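Local structure of hydrolase (Thermococcus thioreducens, 6IAH) at residues G31-E36 with F66-R71; G111-E116 with A160-G165. The protein is a magnesium-binding phosphatase of the haloacid dehalogenase superfamily that acts on diverse substrates, possibly phosphoglycolate among them. All coordinates share one frame; numbering follows the deposited sequence.

Contact 1 (G31-E36 with F66-R71)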
ATOM      1  N   GLY A  31     -22.895  -7.342   8.960  1.00 28.10           N
ATOM      2  CA  GLY A  31     -24.143  -6.683   9.407  1.00 27.48           C
ATOM      3  C   GLY A  31     -25.330  -7.096   8.560  1.00 29.72           C
ATOM      4  O   GLY A  31     -26.401  -7.307   9.075  1.00 25.57           O
ATOM      5  N   LEU A  32     -25.138  -7.304   7.253  1.00 26.64           N
ATOM      6  CA  LEU A  32     -26.220  -7.826   6.416  1.00 26.83           C
ATOM      7  C   LEU A  32     -26.689  -9.226   6.785  1.00 25.07           C
ATOM      8  O   LEU A  32     -27.822  -9.579   6.547  1.00 30.48           O
ATOM      9  CB  LEU A  32     -25.834  -7.833   4.929  1.00 27.20           C
ATOM     10  CG  LEU A  32     -25.385  -6.550   4.285  1.00 27.58           C
ATOM     11  CD1 LEU A  32     -25.074  -6.750   2.785  1.00 27.49           C
ATOM     12  CD2 LEU A  32     -26.425  -5.451   4.459  1.00 30.64           C
ATOM     13  N   PHE A  33     -25.794 -10.018   7.315  1.00 24.07           N
ATOM     14  CA  PHE A  33     -26.079 -11.315   7.764  1.00 25.73           C
ATOM     15  C   PHE A  33     -26.347 -11.297   9.297  1.00 28.88           C
ATOM     16  O   PHE A  33     -26.295 -12.334   9.887  1.00 31.17           O
ATOM     17  CB  PHE A  33     -24.894 -12.231   7.458  1.00 26.45           C
ATOM     18  CG  PHE A  33     -24.708 -12.563   6.000  1.00 26.43           C
ATOM     19  CD1 PHE A  33     -25.445 -13.584   5.415  1.00 27.73           C
ATOM     20  CD2 PHE A  33     -23.743 -11.925   5.256  1.00 27.56           C
ATOM     21  CE1 PHE A  33     -25.233 -13.949   4.092  1.00 27.25           C
ATOM     22  CE2 PHE A  33     -23.534 -12.230   3.928  1.00 27.50           C
ATOM     23  CZ  PHE A  33     -24.296 -13.265   3.336  1.00 27.44           C
ATOM     24  N   GLY A  34     -26.587 -10.133   9.892  1.00 30.40           N
ATOM     25  CA  GLY A  34     -26.892 -10.020  11.339  1.00 34.59           C
ATOM     26  C   GLY A  34     -25.752 -10.452  12.259  1.00 37.76           C
ATOM     27  O   GLY A  34     -25.992 -10.834  13.407  1.00 34.19           O
ATOM     28  N   VAL A  35     -24.508 -10.393  11.770  1.00 32.16           N
ATOM     29  CA  VAL A  35     -23.346 -10.721  12.583  1.00 34.56           C
ATOM     30  C   VAL A  35     -22.730  -9.393  13.054  1.00 36.63           C
ATOM     31  O   VAL A  35     -22.303  -8.557  12.226  1.00 33.89           O
ATOM     32  CB  VAL A  35     -22.328 -11.601  11.820  1.00 31.26           C
ATOM     33  CG1 VAL A  35     -21.041 -11.753  12.613  1.00 31.63           C
ATOM     34  CG2 VAL A  35     -22.919 -12.989  11.494  1.00 35.41           C
ATOM     35  N   GLU A  36     -22.717  -9.212  14.369  1.00 32.31           N
ATOM     36  CA  GLU A  36     -22.231  -8.013  15.013  1.00 40.52           C
ATOM     37  C   GLU A  36     -20.814  -8.169  15.601  1.00 36.25           C
ATOM     38  O   GLU A  36     -20.245  -7.202  16.041  1.00 41.27           O
ATOM     39  CB  GLU A  36     -23.221  -7.557  16.116  1.00 48.56           C
ATOM     40  CG  GLU A  36     -24.523  -6.975  15.582  1.00 57.39           C
ATOM     41  CD  GLU A  36     -24.292  -5.734  14.718  1.00 68.61           C
ATOM     42  OE1 GLU A  36     -24.178  -4.635  15.292  1.00 81.67           O
ATOM     43  OE2 GLU A  36     -24.199  -5.852  13.467  1.00 70.45           O
ATOM     44  N   PHE A  66     -14.796 -15.926   6.630  1.00 22.32           N
ATOM     45  CA  PHE A  66     -14.226 -16.560   7.832  1.00 23.05           C
ATOM     46  C   PHE A  66     -15.074 -16.213   9.049  1.00 21.01           C
ATOM     47  O   PHE A  66     -15.321 -17.077   9.880  1.00 27.85           O
ATOM     48  CB  PHE A  66     -12.800 -16.058   8.137  1.00 25.65           C
ATOM     49  CG  PHE A  66     -11.696 -16.610   7.222  1.00 24.30           C
ATOM     50  CD1 PHE A  66     -11.962 -17.450   6.183  1.00 24.06           C
ATOM     51  CD2 PHE A  66     -10.361 -16.303   7.498  1.00 27.21           C
ATOM     52  CE1 PHE A  66     -10.930 -17.955   5.367  1.00 25.68           C
ATOM     53  CE2 PHE A  66      -9.321 -16.838   6.703  1.00 26.31           C
ATOM     54  CZ  PHE A  66      -9.634 -17.627   5.628  1.00 27.24           C
ATOM     55  N   ALA A  67     -15.443 -14.958   9.174  1.00 22.53           N
ATOM     56  CA  ALA A  67     -16.224 -14.489  10.353  1.00 24.69           C
ATOM     57  C   ALA A  67     -17.654 -14.995  10.316  1.00 30.58           C
ATOM     58  O   ALA A  67     -18.248 -15.229  11.378  1.00 27.05           O
ATOM     59  CB  ALA A  67     -16.196 -12.984  10.468  1.00 25.33           C
ATOM     60  N   LEU A  68     -18.218 -15.186   9.113  1.00 26.26           N
ATOM     61  CA  LEU A  68     -19.531 -15.848   9.010  1.00 27.91           C
ATOM     62  C   LEU A  68     -19.530 -17.220   9.582  1.00 28.74           C
ATOM     63  O   LEU A  68     -20.576 -17.685  10.064  1.00 28.20           O
ATOM     64  CB  LEU A  68     -20.034 -15.941   7.553  1.00 31.27           C
ATOM     65  CG  LEU A  68     -20.738 -14.691   6.990  1.00 34.95           C
ATOM     66  CD1 LEU A  68     -21.097 -14.907   5.513  1.00 36.52           C
ATOM     67  CD2 LEU A  68     -21.998 -14.442   7.815  1.00 38.44           C
ATOM     68  N   SER A  69     -18.387 -17.895   9.457  1.00 27.68           N
ATOM     69  CA  SER A  69     -18.240 -19.271   9.913  1.00 27.93           C
ATOM     70  C   SER A  69     -18.054 -19.316  11.438  1.00 26.80           C
ATOM     71  O   SER A  69     -18.084 -20.388  12.011  1.00 30.81           O
ATOM     72  CB  SER A  69     -17.041 -19.948   9.279  1.00 25.57           C
ATOM     73  OG  SER A  69     -15.844 -19.582   9.948  1.00 27.36           O
ATOM     74  N   GLY A  70     -17.796 -18.193  12.075  1.00 30.26           N
ATOM     75  CA  GLY A  70     -17.579 -18.207  13.529  1.00 31.90           C
ATOM     76  C   GLY A  70     -16.214 -18.742  13.988  1.00 34.36           C
ATOM     77  O   GLY A  70     -15.994 -18.856  15.218  1.00 31.49           O
ATOM     78  N   ARG A  71     -15.303 -19.046  13.046  1.00 30.65           N
ATOM     79  CA  ARG A  71     -13.962 -19.612  13.359  1.00 32.78           C
ATOM     80  C   ARG A  71     -12.822 -18.785  12.716  1.00 28.81           C
ATOM     81  O   ARG A  71     -11.813 -19.347  12.251  1.00 31.90           O
ATOM     82  CB  ARG A  71     -13.869 -21.053  12.862  1.00 35.63           C
ATOM     83  CG  ARG A  71     -15.009 -21.945  13.299  1.00 37.84           C
ATOM     84  CD  ARG A  71     -14.718 -23.418  13.111  1.00 38.05           C
ATOM     85  NE  ARG A  71     -14.682 -23.743  11.696  1.00 39.07           N
ATOM     86  CZ  ARG A  71     -13.594 -23.961  10.949  1.00 43.98           C
ATOM     87  NH1 ARG A  71     -12.356 -23.966  11.466  1.00 40.66           N
ATOM     88  NH2 ARG A  71     -13.763 -24.223   9.643  1.00 41.60           N
TER
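Leu-68 reaches Phe-33 and Val-35 with its two methyl groups. The CH-pi contact belongs to CD1, which lies over one face of the Phe-33 ring, 4.0 Å from its centroid and 14° off the normal, displaced toward the rim at CD2 and CE2. With chi2 of Leu-68 at 176°, CD1 continues the line from CA and brings the branch end up to the ring. Leu-68 CD2 packs at the root of the ring, 3.7 Å from Phe-33 CB and 3.8 Å from Phe-33 CG, and also meets Val-35 CG2 at 4.1 Å. An alanine in place of Leu-68 would lose both methyls, and is likely to leave the ring face without this cover and open a gap beside Val-35. The contact itself is apolar; within 66-71, Ser-69 OG donates to Phe-66 O and accepts from Arg-71 N (3.2 Å between Ser-69 OG and Arg-71 N) in an ST turn. Schellman motifs with positive-phi glycines, Gly-34 and Gly-70, close the two helices. The contact thus joins the C-terminal ends of helices 17-32 and 56-68 at the surface, while Leu-30 of the first helix touches Val-35, Ala-67 and Leu-68, and helices 72-78 and 85-92 pack against Phe-66.

Contact 2 (G111-E116 with A160-G165)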
ATOM      1  N   GLY A 111     -14.555   7.687   0.029  1.00 24.70           N
ATOM      2  CA  GLY A 111     -15.627   8.586   0.427  1.00 28.25           C
ATOM      3  C   GLY A 111     -16.101   9.399  -0.737  1.00 27.44           C
ATOM      4  O   GLY A 111     -16.286   8.856  -1.834  1.00 26.97           O
ATOM      5  N   ARG A 112     -16.111  10.725  -0.560  1.00 26.25           N
ATOM      6  CA  ARG A 112     -16.616  11.605  -1.603  1.00 27.16           C
ATOM      7  C   ARG A 112     -15.735  11.664  -2.833  1.00 24.10           C
ATOM      8  O   ARG A 112     -16.215  12.133  -3.888  1.00 27.56           O
ATOM      9  CB  ARG A 112     -16.886  13.009  -1.093  1.00 28.48           C
ATOM     10  CG  ARG A 112     -17.924  13.025   0.017  1.00 30.31           C
ATOM     11  CD  ARG A 112     -18.024  14.427   0.549  1.00 30.20           C
ATOM     12  NE  ARG A 112     -19.219  14.609   1.361  1.00 31.00           N
ATOM     13  CZ  ARG A 112     -19.499  15.703   2.049  1.00 30.32           C
ATOM     14  NH1 ARG A 112     -18.645  16.689   2.064  1.00 34.28           N
ATOM     15  NH2 ARG A 112     -20.609  15.780   2.747  1.00 31.00           N
ATOM     16  N   GLU A 113     -14.485  11.196  -2.725  0.50 24.02           N
ATOM     17  CA  GLU A 113     -13.597  11.102  -3.897  0.50 23.62           C
ATOM     18  C   GLU A 113     -14.035  10.004  -4.861  0.50 25.32           C
ATOM     19  O   GLU A 113     -13.517   9.924  -5.990  0.50 24.36           O
ATOM     20  CB  GLU A 113     -12.142  10.856  -3.492  0.50 23.89           C
ATOM     21  CG  GLU A 113     -11.457  11.968  -2.671  0.50 23.18           C
ATOM     22  CD  GLU A 113     -11.303  13.293  -3.390  0.50 23.53           C
ATOM     23  OE1 GLU A 113     -10.995  13.315  -4.641  0.50 24.97           O
ATOM     24  OE2 GLU A 113     -11.466  14.330  -2.713  0.50 20.43           O
ATOM     25  N   TYR A 114     -14.970   9.154  -4.429  1.00 25.86           N
ATOM     26  CA  TYR A 114     -15.445   7.990  -5.232  1.00 27.66           C
ATOM     27  C   TYR A 114     -16.791   8.340  -5.856  1.00 26.85           C
ATOM     28  O   TYR A 114     -17.805   8.468  -5.172  1.00 24.79           O
ATOM     29  CB  TYR A 114     -15.552   6.762  -4.374  1.00 28.13           C
ATOM     30  CG  TYR A 114     -15.982   5.458  -5.058  1.00 28.80           C
ATOM     31  CD1 TYR A 114     -15.424   5.060  -6.283  1.00 32.43           C
ATOM     32  CD2 TYR A 114     -16.883   4.600  -4.436  1.00 34.08           C
ATOM     33  CE1 TYR A 114     -15.789   3.858  -6.880  1.00 36.04           C
ATOM     34  CE2 TYR A 114     -17.260   3.401  -5.020  1.00 33.62           C
ATOM     35  CZ  TYR A 114     -16.701   3.041  -6.239  1.00 37.06           C
ATOM     36  OH  TYR A 114     -17.033   1.863  -6.798  1.00 40.32           O
ATOM     37  N   PRO A 115     -16.785   8.565  -7.179  1.00 25.91           N
ATOM     38  CA  PRO A 115     -18.012   8.982  -7.833  1.00 30.71           C
ATOM     39  C   PRO A 115     -19.137   7.946  -7.813  1.00 33.71           C
ATOM     40  O   PRO A 115     -20.266   8.311  -7.933  1.00 37.68           O
ATOM     41  CB  PRO A 115     -17.588   9.216  -9.296  1.00 29.90           C
ATOM     42  CG  PRO A 115     -16.163   9.214  -9.343  1.00 28.46           C
ATOM     43  CD  PRO A 115     -15.639   8.535  -8.109  1.00 29.71           C
ATOM     44  N   GLU A 116     -18.823   6.673  -7.644  1.00 34.20           N
ATOM     45  CA  GLU A 116     -19.862   5.666  -7.560  1.00 38.56           C
ATOM     46  C   GLU A 116     -20.124   5.242  -6.093  1.00 36.02           C
ATOM     47  O   GLU A 116     -20.557   4.140  -5.883  1.00 34.05           O
ATOM     48  CB  GLU A 116     -19.471   4.456  -8.427  1.00 42.00           C
ATOM     49  CG  GLU A 116     -19.466   4.726  -9.948  1.00 44.99           C
ATOM     50  CD  GLU A 116     -18.243   5.488 -10.439  1.00 49.96           C
ATOM     51  OE1 GLU A 116     -17.136   5.375  -9.826  1.00 48.83           O
ATOM     52  OE2 GLU A 116     -18.402   6.215 -11.442  1.00 50.83           O
ATOM     53  N   ALA A 160      -1.994  11.064  -2.599  1.00 25.24           N
ATOM     54  CA  ALA A 160      -0.738  11.166  -1.888  1.00 25.19           C
ATOM     55  C   ALA A 160      -0.084  12.550  -2.044  1.00 25.20           C
ATOM     56  O   ALA A 160       0.388  13.103  -1.069  1.00 22.68           O
ATOM     57  CB  ALA A 160       0.210  10.097  -2.351  1.00 24.18           C
ATOM     58  N   GLU A 161      -0.042  13.059  -3.282  1.00 22.31           N
ATOM     59  CA  GLU A 161       0.401  14.412  -3.512  1.00 23.53           C
ATOM     60  C   GLU A 161      -0.351  15.499  -2.733  1.00 23.78           C
ATOM     61  O   GLU A 161       0.246  16.475  -2.303  1.00 23.85           O
ATOM     62  CB  GLU A 161       0.358  14.745  -4.986  1.00 23.59           C
ATOM     63  CG  GLU A 161       1.351  13.920  -5.733  1.00 25.78           C
ATOM     64  CD  GLU A 161       1.208  14.053  -7.231  1.00 31.03           C
ATOM     65  OE1 GLU A 161       0.095  14.343  -7.723  1.00 35.25           O
ATOM     66  OE2 GLU A 161       2.226  13.892  -7.908  1.00 34.60           O
ATOM     67  N   ARG A 162      -1.644  15.306  -2.486  1.00 23.78           N
ATOM     68  CA  ARG A 162      -2.399  16.186  -1.600  1.00 25.11           C
ATOM     69  C   ARG A 162      -1.948  16.081  -0.171  1.00 25.34           C
ATOM     70  O   ARG A 162      -1.771  17.096   0.519  1.00 29.30           O
ATOM     71  CB  ARG A 162      -3.894  15.891  -1.670  1.00 26.07           C
ATOM     72  CG  ARG A 162      -4.482  16.174  -3.068  1.00 29.23           C
ATOM     73  CD  ARG A 162      -5.982  15.963  -2.933  1.00 33.41           C
ATOM     74  NE  ARG A 162      -6.610  15.568  -4.170  1.00 33.83           N
ATOM     75  CZ  ARG A 162      -7.871  15.125  -4.219  1.00 32.96           C
ATOM     76  NH1 ARG A 162      -8.650  15.127  -3.154  1.00 35.35           N
ATOM     77  NH2 ARG A 162      -8.361  14.754  -5.337  1.00 36.33           N
ATOM     78  N   ILE A 163      -1.735  14.867   0.276  1.00 24.29           N
ATOM     79  CA  ILE A 163      -1.356  14.633   1.684  1.00 25.09           C
ATOM     80  C   ILE A 163       0.030  15.233   1.973  1.00 26.36           C
ATOM     81  O   ILE A 163       0.237  15.811   3.001  1.00 27.33           O
ATOM     82  CB  ILE A 163      -1.379  13.115   2.011  1.00 25.01           C
ATOM     83  CG1 ILE A 163      -2.826  12.598   2.002  1.00 23.21           C
ATOM     84  CG2 ILE A 163      -0.765  12.792   3.390  1.00 24.36           C
ATOM     85  CD1 ILE A 163      -2.963  11.146   1.766  1.00 23.73           C
ATOM     86  N   ILE A 164       0.959  15.021   1.026  0.50 25.87           N
ATOM     87  CA  ILE A 164       2.347  15.444   1.131  0.50 24.56           C
ATOM     88  C   ILE A 164       2.497  16.941   0.911  0.50 26.93           C
ATOM     89  O   ILE A 164       3.239  17.599   1.623  0.50 28.73           O
ATOM     90  CB  ILE A 164       3.231  14.666   0.117  0.50 22.94           C
ATOM     91  CG1 ILE A 164       3.284  13.191   0.516  0.50 21.22           C
ATOM     92  CG2 ILE A 164       4.653  15.237   0.033  0.50 21.20           C
ATOM     93  CD1 ILE A 164       3.673  12.236  -0.579  0.50 19.63           C
ATOM     94  N   GLY A 165       1.768  17.484  -0.055  1.00 26.84           N
ATOM     95  CA  GLY A 165       1.914  18.848  -0.472  1.00 28.29           C
ATOM     96  C   GLY A 165       3.066  19.007  -1.433  1.00 30.05           C
ATOM     97  O   GLY A 165       3.782  20.028  -1.399  1.00 31.03           O
TER
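Glu-113, in the turn that follows helix 100-110, and Arg-162, in the last full turn of helix 154-164, stand with their CA atoms 12.5 Å apart, so that long side chains alone bridge the two backbones. They approach from opposite directions. Arg-162 runs extended from CG to NE, whereas Glu-113 is bent at chi2 (-64°), which turns its carboxylate to meet the guanidinium. The salt bridge is end-on and two-pronged: Arg-162 NH1 donates to Glu-113 OE2 at 3.0 Å with an N-H...O angle of 160°, and Arg-162 NH2 donates to Glu-113 OE1 at 3.1 Å. Both oxygens sit close to the guanidinium plane, at its edge, yet each is approached from above the carboxylate plane, since the two flat groups are turned 71° from each other; this is not the coplanar fork of an ideal carboxylate-guanidinium pair. Arg-162 NH2 is shared with Glu-158, one turn earlier on the same helix, which helps to hold the guanidinium in position, and Glu-113 also touches Trp-125. Glu-113 is modelled in two conformers, and the bonds described belong to one of them, so the bridge may be only partly occupied. One arginine between two glutamates at the surface makes this a link by charge, with little buried area, whose strength would probably depend on ionic conditions.

Overall arrangement
Contact 1 closes along the chain before contact 2 opens, and the two do not touch: their centres lie 31 Å apart, their nearest atoms about 15 Å. Contact 1 is internal to the helical region between strands 12-13 and 129-130, consistent with the cap of this superfamily, and its centre is about 27 Å from the centre of the chain. Contact 2, about 15 Å from that centre, instead reaches from this region to helix 154-164 beside the parallel sheet. Neither takes part in the magnesium site of Asp-6, Asp-8 and Asp-199. Contact 2 thus probably bridges cap and core, whereas contact 1 appears to lie at the end of the cap remote from the core.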